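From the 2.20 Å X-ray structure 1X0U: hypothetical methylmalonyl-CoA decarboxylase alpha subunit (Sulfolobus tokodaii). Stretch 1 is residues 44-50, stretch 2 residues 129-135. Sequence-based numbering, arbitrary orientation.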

# COMPACT_ATOMS: atom_id res chain seq x y z
N GLU A 44 -32.77 13.22 -29.18
CA GLU A 44 -34.04 13.36 -28.46
C GLU A 44 -34.00 12.46 -27.21
O GLU A 44 -34.50 12.84 -26.15
N ARG A 45 -33.39 11.29 -27.33
CA ARG A 45 -33.30 10.38 -26.19
C ARG A 45 -32.40 10.99 -25.11
O ARG A 45 -32.70 10.90 -23.92
N LEU A 46 -31.29 11.61 -25.51
CA LEU A 46 -30.38 12.24 -24.55
C LEU A 46 -31.05 13.41 -23.83
O LEU A 46 -30.92 13.55 -22.62
N ALA A 47 -31.76 14.26 -24.56
CA ALA A 47 -32.42 15.40 -23.92
C ALA A 47 -33.42 14.90 -22.87
O ALA A 47 -33.61 15.55 -21.85
N LEU A 48 -34.06 13.77 -23.13
CA LEU A 48 -35.01 13.20 -22.18
C LEU A 48 -34.27 12.75 -20.91
O LEU A 48 -34.66 13.08 -19.79
N LEU A 49 -33.18 12.00 -21.10
CA LEU A 49 -32.39 11.47 -20.00
C LEU A 49 -31.69 12.47 -19.08
O LEU A 49 -31.73 12.32 -17.86
N PHE A 50 -31.04 13.47 -19.65
CA PHE A 50 -30.32 14.41 -18.83
C PHE A 50 -31.15 15.57 -18.37
O PHE A 50 -32.04 15.99 -19.10
N VAL A 129 -22.06 5.30 -16.75
CA VAL A 129 -22.15 5.44 -18.19
C VAL A 129 -23.35 4.68 -18.73
O VAL A 129 -23.51 3.49 -18.48
N VAL A 130 -24.22 5.37 -19.45
CA VAL A 130 -25.35 4.67 -20.03
C VAL A 130 -25.20 4.78 -21.53
O VAL A 130 -25.01 5.87 -22.09
N GLY A 131 -25.23 3.62 -22.18
CA GLY A 131 -25.10 3.58 -23.62
C GLY A 131 -26.44 3.34 -24.28
O GLY A 131 -27.01 2.26 -24.15
N ILE A 132 -26.94 4.35 -24.98
CA ILE A 132 -28.21 4.23 -25.68
C ILE A 132 -27.90 3.69 -27.08
O ILE A 132 -27.58 4.44 -28.01
N ASN A 133 -27.97 2.37 -27.21
CA ASN A 133 -27.67 1.68 -28.45
C ASN A 133 -28.74 1.76 -29.54
O ASN A 133 -29.93 1.72 -29.25
N ASP A 134 -28.30 1.86 -30.79
CA ASP A 134 -29.18 1.93 -31.95
C ASP A 134 -28.24 1.78 -33.15
O ASP A 134 -28.06 2.70 -33.95
N SER A 135 -27.64 0.60 -33.25
CA SER A 135 -26.68 0.30 -34.29
C SER A 135 -26.95 -1.03 -34.96
O SER A 135 -27.21 -2.02 -34.28

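A single buried arginine, R45, ties the helix to the C-terminal end of the strand and to D134 just beyond it in two ways, by a salt bridge to D134 and through a water to the I132 backbone. Its CA-to-CB bond points toward the strand; chi1 is m, and from there the chain is extended (chi2 t, chi3 t). The guanidinium receives D134 OD2 at its edge, near its plane: R45 NH1 donates to D134 OD2 at 2.8 Å, and R45 NH2 adds a weak hydrogen bond to D134 OD2 at 3.2 Å. D134, chi1 t, also points toward the helix. Water 1 accepts from R45 NH1 (2.9 Å) and donates to I132 O (3.0 Å), so NH1 serves both links. The aliphatic part of the arginine packs as well, with R45 CD 3.9 Å from I132 CG2.

I132 (m, t) is the apolar centre. I132 CD1 lies 3.9 Å from L46 CD2 and 4.4 Å from L49 CD2. The CA-to-CB bond of L46 (m, t) points sideways, but the end of the side chain comes nearer the strand. L49 (t, p) points toward the strand and brings its CD2 to 3.7 Å from V130 CG2; V130 has an off-rotamer chi1 of -11°. Between V130 and I132, G131 offers no side chain, and N133 points away, as strand alternation predicts.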

# COMPACT_ATOMS: atom_id res chain seq x y z
CB GLU A 44 -35.22 13.00 -29.38
CG GLU A 44 -35.36 13.93 -30.58
CD GLU A 44 -36.43 13.51 -31.57
OE1 GLU A 44 -36.60 12.29 -31.81
OE2 GLU A 44 -37.10 14.40 -32.13
CB ARG A 45 -32.74 9.04 -26.64
CG ARG A 45 -33.67 8.25 -27.55
CD ARG A 45 -32.89 7.30 -28.43
NE ARG A 45 -33.75 6.33 -29.11
CZ ARG A 45 -33.31 5.45 -30.01
NH1 ARG A 45 -32.03 5.42 -30.35
NH2 ARG A 45 -34.16 4.59 -30.55
CB LEU A 46 -29.10 12.74 -25.25
CG LEU A 46 -28.05 11.75 -25.78
CD1 LEU A 46 -26.98 12.55 -26.53
CD2 LEU A 46 -27.40 10.98 -24.64
CB ALA A 47 -33.13 16.28 -24.97
CB LEU A 48 -35.74 11.99 -22.80
CG LEU A 48 -37.14 12.07 -23.41
CD1 LEU A 48 -37.73 13.47 -23.29
CD2 LEU A 48 -37.08 11.64 -24.86
CB LEU A 49 -31.33 10.50 -20.55
CG LEU A 49 -30.29 9.99 -19.54
CD1 LEU A 49 -31.01 9.32 -18.37
CD2 LEU A 49 -29.34 9.00 -20.23
CB PHE A 50 -29.08 14.89 -19.57
CG PHE A 50 -28.06 13.81 -19.74
CD1 PHE A 50 -28.07 13.00 -20.87
CD2 PHE A 50 -27.12 13.55 -18.74
CE1 PHE A 50 -27.16 11.96 -20.99
CE2 PHE A 50 -26.21 12.52 -18.86
CZ PHE A 50 -26.23 11.72 -19.99
CB VAL A 129 -20.90 4.89 -18.91
CG1 VAL A 129 -20.58 3.50 -18.40
CG2 VAL A 129 -21.16 4.83 -20.41
CB VAL A 130 -26.74 5.23 -19.56
CG1 VAL A 130 -26.57 6.21 -18.41
CG2 VAL A 130 -27.48 5.83 -20.73
CB ILE A 132 -28.92 5.60 -25.77
CG1 ILE A 132 -28.89 6.28 -24.39
CG2 ILE A 132 -30.37 5.41 -26.20
CD1 ILE A 132 -29.51 7.66 -24.38
CB ASN A 133 -27.35 0.21 -28.15
CG ASN A 133 -25.98 0.03 -27.52
OD1 ASN A 133 -25.65 0.65 -26.50
ND2 ASN A 133 -25.16 -0.82 -28.14
CB ASP A 134 -29.90 3.28 -32.02
CG ASP A 134 -31.15 3.22 -32.88
OD1 ASP A 134 -31.33 2.21 -33.61
OD2 ASP A 134 -31.96 4.18 -32.83
CB SER A 135 -25.27 0.28 -33.70
OG SER A 135 -24.30 -0.14 -34.65
O HOH W 1 -29.47 6.39 -29.35